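Acetyl-CoA acetyltransferase (Bacillus anthracis, PDB 3SS6) probably catalyses the thiolase reaction, joining two acetyl-CoA molecules into acetoacetyl-CoA with release of coenzyme A, and its reversal. Local coordinates at residues 277-281 and 304-308; 27-31 and 62-68; 184-188 and 342-348. All coordinates share one frame; numbering follows the deposited sequence.

Interaction 1: residues 277-281 and 304-308; sequences IVGYS and KVDWS
V278 meets W307 through one methyl group. CG2 of V278 lies 3.7 Å from CZ2 of W307 and approaches the indole obliquely. The two side chains cross at about a right angle. V305, at the end of helix 294-305, packs against the next part of the strand. Its CG1 is 3.6 Å from V278 O and 3.8 Å from the bare CA of G279. With CG1 of V305 anti to its own carbonyl carbon (chi1 -55°), the other methyl, CG2, rests over one face of the W307 indole. K304 reaches the strand further on. Its chain bends beyond CG (chi3 45°). CE of K304 comes to 3.0 Å from Y280 O and 4.0 Å from S281 CB. K304 NZ lies 5.9 Å from the centroid of the Y280 ring, 24° off its normal, at most a weak cation-pi attraction. One water accepts hydrogen bonds from Y280 N at 3.0 Å and from K304 NZ. The NZ bond is very short, so its detail is doubtful. The water also sits over the centre of the Y280 ring.

A classic beta bulge shapes this strand: V278 and G279 both pair with F390 of strand 385-393. D306 has positive phi and follows helix 294-305, after which W307 packs on I376, K374 and E392. S281 OG bonds A297 O in the same helix. The Y280 OH bonds Q106 of helix 93-107. The contact thus seats the end of helix 294-305 on strand 275-284 of the thiolase sheet. Apolar packing carries one end, and at the other a water bridges the Y280 amide and the K304 ammonium.

Interaction 2: residues 27-31 and 62-68; sequences VTPVE and RTDEANT
T28 OG1 is gripped twice. It donates to OE2 of E65 at 2.6 Å, and it accepts from the backbone N of E31 at 3.2 Å. The E65 bond uses the syn lone pair of OE2. The other oxygen, OE1 of E65, takes the backbone N-H of V30 at 3.2 Å. This bond is fairly straight (159°), but the donor stands 32° out of the carboxylate plane, on the syn side. Both oxygens are therefore held, which fixes the rotation of the carboxylate. The E65 chain runs extended beyond CG (chi2 -173°) to reach across.

T28 is the N-cap of helix 29-43. T28 and E31 form a capping box, closed by T28 N to OE1 of E31 at 3.0 Å. E65 adds a partner from the loop before helix 68-75, so a glutamate foreign to the helix binds in its first turn. The helix end would be expected to favour the charged form of E65. E31 is also nearby, and its like charge would work against this.

Apolar groups flank the carboxylate. V30 crosses E65 obliquely, with CG2 of V30 at 3.2 Å from OE1 of E65. The same methyl meets CG2 of T68 at 4.0 Å. T68 OG1 is bonded to H58. P29 CD packs 3.7 Å from CD of R62, the two side chains crossing at about a right angle. T28 CG2 stands over one face of the R62 guanidinium. NE of R62 bonds OD1 of D64, and NH2 of R62 bonds OD2 of D64 at 2.9 Å, a side-on, in-plane salt bridge. D64 also forms a salt bridge to K129 of the second subunit, and T63 OG1 bonds E148 of that subunit.

Interaction 3: residues 184-188 and 342-348; sequences SHTLA and NGSGVGL
The two backbones come very close, with CA of S184 4.1 Å from CA of G343 and CA of H185 equally near CA of G347. The S184 hydroxyl enters the turn that starts helix 345-348. Its OG accepts from G347 N at 2.9 Å and from S344 N at 3.0 Å. OG lies opposite its own backbone N (chi1 -161°), which carries it into this turn. E319 OE1 is a third partner of OG and also bonds V346 N.

H185 lays its ring over G347. CA of G347 is 3.7 Å from the centroid of the H185 ring and only 3° off the ring normal, a CH-pi contact. H185 ND1 is bonded to R222 N, which helps hold the ring's rotation. CB of A188 packs 3.9 Å from CG of L348, while CA of A188 makes a CA-H...O contact with N342 O. L187 CB lies 3.6 Å from G343 N. One water donates to both L187 O and N342 OD1.

The contact joins helix 174-194 to the glycine-rich segment that precedes the Gly-His-Pro sequence, as in other thiolases. G343 has positive phi and, like G347, turns a bare CA to the helix. S184 OG, bonded to two amides of the turn and to E319, ties the turn to the helix where the two glycines allow close approach.

The three contacts are separate sites in one chain. Interactions 1 and 2 lie on opposite sides of the chain's centre, with their own centres 34 Å apart. Nearest atoms are about 15 Å apart for interactions 2 and 3. Interaction 2 closes first along the chain, within the N-terminal thiolase domain. Interaction 3 joins that domain to the C-terminal one, and interaction 1 forms between its two halves. In interaction 2, A66 of the 62-68 loop packs on Q90 of the second subunit. Q90 is next in sequence to the oxidised C91, probably the thiolase nucleophile. A potassium ion is about 9 Å from the Y280 side chain. A sulfate, probably from crystallisation, is about 5 Å from the L187 side chain.

Interaction 1: residues 277-281 and 304-308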
loop_
_atom_site.group_PDB
_atom_site.type_symbol
_atom_site.label_atom_id
_atom_site.label_comp_id
_atom_site.label_asym_id
_atom_site.label_seq_id
_atom_site.Cartn_x
_atom_site.Cartn_y
_atom_site.Cartn_z
ATOM N N ILE A 277 -40.521 -8.285 -22.397
ATOM C CA ILE A 277 -40.414 -8.774 -21.031
ATOM C C ILE A 277 -41.821 -9.053 -20.512
ATOM O O ILE A 277 -42.694 -8.179 -20.563
ATOM C CB ILE A 277 -39.684 -7.761 -20.129
ATOM C CG1 ILE A 277 -38.213 -7.672 -20.538
ATOM C CG2 ILE A 277 -39.778 -8.201 -18.665
ATOM C CD1 ILE A 277 -37.429 -6.523 -19.893
ATOM N N VAL A 278 -42.068 -10.274 -20.040
ATOM C CA VAL A 278 -43.389 -10.567 -19.482
ATOM C C VAL A 278 -43.446 -10.615 -17.955
ATOM O O VAL A 278 -44.533 -10.569 -17.386
ATOM C CB VAL A 278 -44.021 -11.846 -20.075
ATOM C CG1 VAL A 278 -44.254 -11.677 -21.582
ATOM C CG2 VAL A 278 -43.166 -13.051 -19.794
ATOM N N GLY A 279 -42.289 -10.697 -17.297
ATOM C CA GLY A 279 -42.258 -10.704 -15.841
ATOM C C GLY A 279 -40.862 -10.850 -15.274
ATOM O O GLY A 279 -39.920 -11.140 -15.996
ATOM N N TYR A 280 -40.732 -10.621 -13.973
ATOM C CA TYR A 280 -39.465 -10.815 -13.279
ATOM C C TYR A 280 -39.746 -11.020 -11.810
ATOM O O TYR A 280 -40.796 -10.597 -11.309
ATOM C CB TYR A 280 -38.502 -9.627 -13.492
ATOM C CG TYR A 280 -39.177 -8.273 -13.405
ATOM C CD1 TYR A 280 -39.374 -7.645 -12.179
ATOM C CD2 TYR A 280 -39.637 -7.633 -14.551
ATOM C CE1 TYR A 280 -40.005 -6.418 -12.105
ATOM C CE2 TYR A 280 -40.265 -6.407 -14.484
ATOM C CZ TYR A 280 -40.444 -5.801 -13.254
ATOM O OH TYR A 280 -41.081 -4.581 -13.163
ATOM N N SER A 281 -38.822 -11.678 -11.113
ATOM C CA SER A 281 -39.042 -12.000 -9.713
ATOM C C SER A 281 -37.733 -12.074 -8.930
ATOM O O SER A 281 -36.668 -12.328 -9.496
ATOM C CB SER A 281 -39.784 -13.328 -9.603
ATOM O OG SER A 281 -39.063 -14.331 -10.287
ATOM N N LYS A 304 -46.525 -15.654 -11.228
ATOM C CA LYS A 304 -46.873 -14.301 -11.644
ATOM C C LYS A 304 -47.245 -14.209 -13.117
ATOM O O LYS A 304 -48.178 -13.500 -13.475
ATOM C CB LYS A 304 -45.721 -13.334 -11.338
ATOM C CG LYS A 304 -45.718 -12.788 -9.917
ATOM C CD LYS A 304 -44.298 -12.554 -9.403
ATOM C CE LYS A 304 -43.422 -11.863 -10.441
ATOM N NZ LYS A 304 -43.875 -10.475 -10.727
ATOM N N VAL A 305 -46.515 -14.921 -13.972
ATOM C CA VAL A 305 -46.743 -14.839 -15.412
ATOM C C VAL A 305 -47.665 -15.936 -15.921
ATOM O O VAL A 305 -48.010 -15.967 -17.101
ATOM C CB VAL A 305 -45.423 -14.869 -16.217
ATOM C CG1 VAL A 305 -44.488 -13.771 -15.735
ATOM C CG2 VAL A 305 -44.760 -16.228 -16.116
ATOM N N ASP A 306 -48.057 -16.832 -15.023
ATOM C CA ASP A 306 -49.002 -17.885 -15.352
ATOM C C ASP A 306 -48.430 -18.821 -16.414
ATOM O O ASP A 306 -49.123 -19.212 -17.360
ATOM C CB ASP A 306 -50.337 -17.283 -15.807
ATOM C CG ASP A 306 -51.439 -18.320 -15.917
ATOM O OD1 ASP A 306 -51.348 -19.366 -15.236
ATOM O OD2 ASP A 306 -52.398 -18.082 -16.684
ATOM N N TRP A 307 -47.154 -19.160 -16.257
ATOM C CA TRP A 307 -46.526 -20.199 -17.063
ATOM C C TRP A 307 -46.317 -21.428 -16.200
ATOM O O TRP A 307 -46.111 -21.323 -14.989
ATOM C CB TRP A 307 -45.141 -19.779 -17.547
ATOM C CG TRP A 307 -45.071 -18.729 -18.595
ATOM C CD1 TRP A 307 -46.109 -18.048 -19.169
ATOM C CD2 TRP A 307 -43.874 -18.232 -19.208
ATOM N NE1 TRP A 307 -45.626 -17.157 -20.102
ATOM C CE2 TRP A 307 -44.259 -17.251 -20.142
ATOM C CE3 TRP A 307 -42.512 -18.523 -19.054
ATOM C CZ2 TRP A 307 -43.333 -16.558 -20.917
ATOM C CZ3 TRP A 307 -41.591 -17.824 -19.824
ATOM C CH2 TRP A 307 -42.008 -16.853 -20.737
ATOM N N SER A 308 -46.345 -22.595 -16.831
ATOM C CA SER A 308 -45.796 -23.782 -16.210
ATOM C C SER A 308 -44.317 -23.770 -16.559
ATOM O O SER A 308 -43.902 -23.142 -17.533
ATOM C CB SER A 308 -46.448 -25.043 -16.765
ATOM O OG SER A 308 -46.032 -25.274 -18.101
HETATM O O HOH W 1 -43.322 -9.440 -12.976
#

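Interaction 2: residues 27-31 and 62-68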
loop_
_atom_site.group_PDB
_atom_site.type_symbol
_atom_site.label_atom_id
_atom_site.label_comp_id
_atom_site.label_asym_id
_atom_site.label_seq_id
_atom_site.Cartn_x
_atom_site.Cartn_y
_atom_site.Cartn_z
ATOM N N VAL A 27 -8.294 -3.014 -19.081
ATOM C CA VAL A 27 -9.468 -2.233 -19.445
ATOM C C VAL A 27 -10.296 -1.985 -18.188
ATOM O O VAL A 27 -10.522 -2.924 -17.414
ATOM C CB VAL A 27 -10.305 -2.967 -20.503
ATOM C CG1 VAL A 27 -11.539 -2.175 -20.877
ATOM C CG2 VAL A 27 -9.448 -3.231 -21.756
ATOM N N THR A 28 -10.746 -0.741 -17.990
ATOM C CA THR A 28 -11.594 -0.420 -16.840
ATOM C C THR A 28 -13.063 -0.718 -17.152
ATOM O O THR A 28 -13.426 -0.935 -18.314
ATOM C CB THR A 28 -11.498 1.067 -16.418
ATOM O OG1 THR A 28 -12.169 1.894 -17.379
ATOM C CG2 THR A 28 -10.045 1.507 -16.269
ATOM N N PRO A 29 -13.918 -0.728 -16.115
ATOM C CA PRO A 29 -15.326 -1.024 -16.412
ATOM C C PRO A 29 -15.958 -0.010 -17.361
ATOM O O PRO A 29 -16.725 -0.406 -18.240
ATOM C CB PRO A 29 -15.997 -0.977 -15.025
ATOM C CG PRO A 29 -14.901 -1.354 -14.061
ATOM C CD PRO A 29 -13.654 -0.678 -14.662
ATOM N N VAL A 30 -15.673 1.275 -17.183
ATOM C CA VAL A 30 -16.216 2.275 -18.107
ATOM C C VAL A 30 -15.720 2.026 -19.528
ATOM O O VAL A 30 -16.505 2.047 -20.472
ATOM C CB VAL A 30 -15.895 3.717 -17.653
ATOM C CG1 VAL A 30 -16.152 4.725 -18.789
ATOM C CG2 VAL A 30 -16.729 4.071 -16.415
ATOM N N GLU A 31 -14.431 1.733 -19.673
ATOM C CA GLU A 31 -13.873 1.488 -21.002
ATOM C C GLU A 31 -14.519 0.292 -21.680
ATOM O O GLU A 31 -14.707 0.282 -22.899
ATOM C CB GLU A 31 -12.361 1.300 -20.912
ATOM C CG GLU A 31 -11.656 2.579 -20.501
ATOM C CD GLU A 31 -10.188 2.373 -20.212
ATOM O OE1 GLU A 31 -9.777 1.220 -19.986
ATOM O OE2 GLU A 31 -9.444 3.374 -20.193
ATOM N N ARG A 62 -15.933 1.538 -8.734
ATOM C CA ARG A 62 -14.680 2.228 -8.482
ATOM C C ARG A 62 -14.930 3.704 -8.238
ATOM O O ARG A 62 -15.663 4.351 -8.995
ATOM C CB ARG A 62 -13.763 2.091 -9.689
ATOM C CG ARG A 62 -13.285 0.673 -9.941
ATOM C CD ARG A 62 -12.616 0.549 -11.313
ATOM N NE ARG A 62 -11.462 1.440 -11.464
ATOM C CZ ARG A 62 -10.293 1.075 -11.988
ATOM N NH1 ARG A 62 -10.113 -0.168 -12.436
ATOM N NH2 ARG A 62 -9.306 1.955 -12.086
ATOM N N THR A 63 -14.293 4.245 -7.203
ATOM C CA THR A 63 -14.471 5.662 -6.914
ATOM C C THR A 63 -13.809 6.580 -7.940
ATOM O O THR A 63 -14.129 7.778 -7.997
ATOM C CB THR A 63 -13.998 6.009 -5.478
ATOM O OG1 THR A 63 -12.769 5.332 -5.214
ATOM C CG2 THR A 63 -15.032 5.532 -4.473
ATOM N N ASP A 64 -12.907 6.027 -8.754
ATOM C CA ASP A 64 -12.278 6.807 -9.819
ATOM C C ASP A 64 -13.129 6.850 -11.099
ATOM O O ASP A 64 -12.794 7.560 -12.058
ATOM C CB ASP A 64 -10.814 6.385 -10.080
ATOM C CG ASP A 64 -10.675 5.009 -10.725
ATOM O OD1 ASP A 64 -11.681 4.295 -10.902
ATOM O OD2 ASP A 64 -9.522 4.631 -11.035
ATOM N N GLU A 65 -14.236 6.118 -11.068
ATOM C CA GLU A 65 -15.211 6.082 -12.142
ATOM C C GLU A 65 -16.552 6.037 -11.409
ATOM O O GLU A 65 -17.324 5.101 -11.575
ATOM C CB GLU A 65 -15.014 4.859 -13.035
ATOM C CG GLU A 65 -13.731 4.912 -13.847
ATOM C CD GLU A 65 -13.615 3.785 -14.852
ATOM O OE1 GLU A 65 -14.351 2.788 -14.719
ATOM O OE2 GLU A 65 -12.783 3.900 -15.774
ATOM N N ALA A 66 -16.825 7.066 -10.617
ATOM C CA ALA A 66 -18.048 7.144 -9.815
ATOM C C ALA A 66 -19.306 7.152 -10.658
ATOM O O ALA A 66 -19.435 7.941 -11.529
ATOM C CB ALA A 66 -18.013 8.332 -8.935
ATOM N N ASN A 67 -20.224 6.279 -10.311
ATOM C CA ASN A 67 -21.457 6.117 -11.048
ATOM C C ASN A 67 -21.054 5.604 -12.425
ATOM O O ASN A 67 -20.990 6.304 -13.360
ATOM C CB ASN A 67 -22.282 7.372 -11.179
ATOM C CG ASN A 67 -23.640 7.087 -11.778
ATOM O OD1 ASN A 67 -23.848 6.040 -12.258
ATOM N ND2 ASN A 67 -24.530 8.042 -11.716
ATOM N N THR A 68 -20.766 4.323 -12.495
ATOM C CA THR A 68 -20.303 3.759 -13.723
ATOM C C THR A 68 -21.183 4.031 -14.919
ATOM O O THR A 68 -20.707 4.280 -15.971
ATOM C CB THR A 68 -20.226 2.211 -13.611
ATOM O OG1 THR A 68 -19.686 1.839 -12.369
ATOM C CG2 THR A 68 -19.432 1.582 -14.758
#

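Interaction 3: residues 184-188 and 342-348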
loop_
_atom_site.group_PDB
_atom_site.type_symbol
_atom_site.label_atom_id
_atom_site.label_comp_id
_atom_site.label_asym_id
_atom_site.label_seq_id
_atom_site.Cartn_x
_atom_site.Cartn_y
_atom_site.Cartn_z
ATOM N N SER A 184 -20.336 -27.657 -20.439
ATOM C CA SER A 184 -20.306 -26.203 -20.543
ATOM C C SER A 184 -19.256 -25.751 -21.555
ATOM O O SER A 184 -19.534 -24.922 -22.427
ATOM C CB SER A 184 -20.057 -25.575 -19.161
ATOM O OG SER A 184 -20.453 -24.211 -19.139
ATOM N N HIS A 185 -18.056 -26.316 -21.468
ATOM C CA HIS A 185 -17.014 -25.981 -22.434
ATOM C C HIS A 185 -17.363 -26.496 -23.820
ATOM O O HIS A 185 -17.181 -25.795 -24.812
ATOM C CB HIS A 185 -15.670 -26.569 -22.007
ATOM C CG HIS A 185 -15.020 -25.824 -20.887
ATOM N ND1 HIS A 185 -14.106 -24.817 -21.099
ATOM C CD2 HIS A 185 -15.147 -25.943 -19.542
ATOM C CE1 HIS A 185 -13.703 -24.338 -19.935
ATOM N NE2 HIS A 185 -14.317 -25.006 -18.973
ATOM N N THR A 186 -17.855 -27.729 -23.882
ATOM C CA THR A 186 -18.106 -28.373 -25.170
ATOM C C THR A 186 -19.164 -27.626 -25.983
ATOM O O THR A 186 -18.977 -27.369 -27.189
ATOM C CB THR A 186 -18.525 -29.844 -24.998
ATOM O OG1 THR A 186 -17.460 -30.579 -24.375
ATOM C CG2 THR A 186 -18.811 -30.477 -26.360
ATOM N N LEU A 187 -20.273 -27.286 -25.331
ATOM C CA LEU A 187 -21.358 -26.578 -26.001
ATOM C C LEU A 187 -20.955 -25.150 -26.376
ATOM O O LEU A 187 -21.340 -24.659 -27.441
ATOM C CB LEU A 187 -22.632 -26.585 -25.151
ATOM C CG LEU A 187 -23.218 -27.986 -24.936
ATOM C CD1 LEU A 187 -24.477 -27.910 -24.078
ATOM C CD2 LEU A 187 -23.531 -28.662 -26.270
ATOM N N ALA A 188 -20.167 -24.496 -25.519
ATOM C CA ALA A 188 -19.668 -23.155 -25.835
ATOM C C ALA A 188 -18.772 -23.195 -27.072
ATOM O O ALA A 188 -18.942 -22.388 -27.992
ATOM C CB ALA A 188 -18.923 -22.539 -24.634
ATOM N N ASN A 342 -25.952 -23.518 -25.073
ATOM C CA ASN A 342 -24.656 -23.184 -25.668
ATOM C C ASN A 342 -23.600 -22.975 -24.591
ATOM O O ASN A 342 -22.650 -22.218 -24.777
ATOM C CB ASN A 342 -24.763 -21.942 -26.556
ATOM C CG ASN A 342 -25.616 -22.182 -27.786
ATOM O OD1 ASN A 342 -25.513 -23.223 -28.426
ATOM N ND2 ASN A 342 -26.486 -21.230 -28.104
ATOM N N GLY A 343 -23.793 -23.626 -23.450
ATOM C CA GLY A 343 -22.874 -23.490 -22.333
ATOM C C GLY A 343 -23.261 -22.406 -21.339
ATOM O O GLY A 343 -24.238 -21.674 -21.518
ATOM N N SER A 344 -22.491 -22.305 -20.267
ATOM C CA SER A 344 -22.762 -21.262 -19.287
ATOM C C SER A 344 -21.490 -20.882 -18.550
ATOM O O SER A 344 -20.397 -21.001 -19.103
ATOM C CB SER A 344 -23.888 -21.688 -18.335
ATOM O OG SER A 344 -24.241 -20.631 -17.438
ATOM N N GLY A 345 -21.629 -20.427 -17.306
ATOM C CA GLY A 345 -20.513 -19.839 -16.582
ATOM C C GLY A 345 -19.241 -20.658 -16.478
ATOM O O GLY A 345 -18.146 -20.096 -16.438
ATOM N N VAL A 346 -19.356 -21.981 -16.409
ATOM C CA VAL A 346 -18.146 -22.777 -16.273
ATOM C C VAL A 346 -17.303 -22.695 -17.544
ATOM O O VAL A 346 -16.084 -22.485 -17.487
ATOM C CB VAL A 346 -18.438 -24.231 -15.891
ATOM C CG1 VAL A 346 -17.152 -25.058 -15.972
ATOM C CG2 VAL A 346 -19.031 -24.282 -14.480
ATOM N N GLY A 347 -17.948 -22.838 -18.694
ATOM C CA GLY A 347 -17.217 -22.739 -19.949
ATOM C C GLY A 347 -16.946 -21.326 -20.453
ATOM O O GLY A 347 -15.866 -21.043 -20.999
ATOM N N LEU A 348 -17.911 -20.439 -20.269
ATOM C CA LEU A 348 -17.840 -19.097 -20.853
ATOM C C LEU A 348 -17.277 -18.041 -19.917
ATOM O O LEU A 348 -16.825 -16.996 -20.380
ATOM C CB LEU A 348 -19.223 -18.644 -21.317
ATOM C CG LEU A 348 -19.740 -19.329 -22.576
ATOM C CD1 LEU A 348 -21.250 -19.171 -22.647
ATOM C CD2 LEU A 348 -19.043 -18.728 -23.814
HETATM O O HOH W 2 -23.737 -25.370 -28.758
#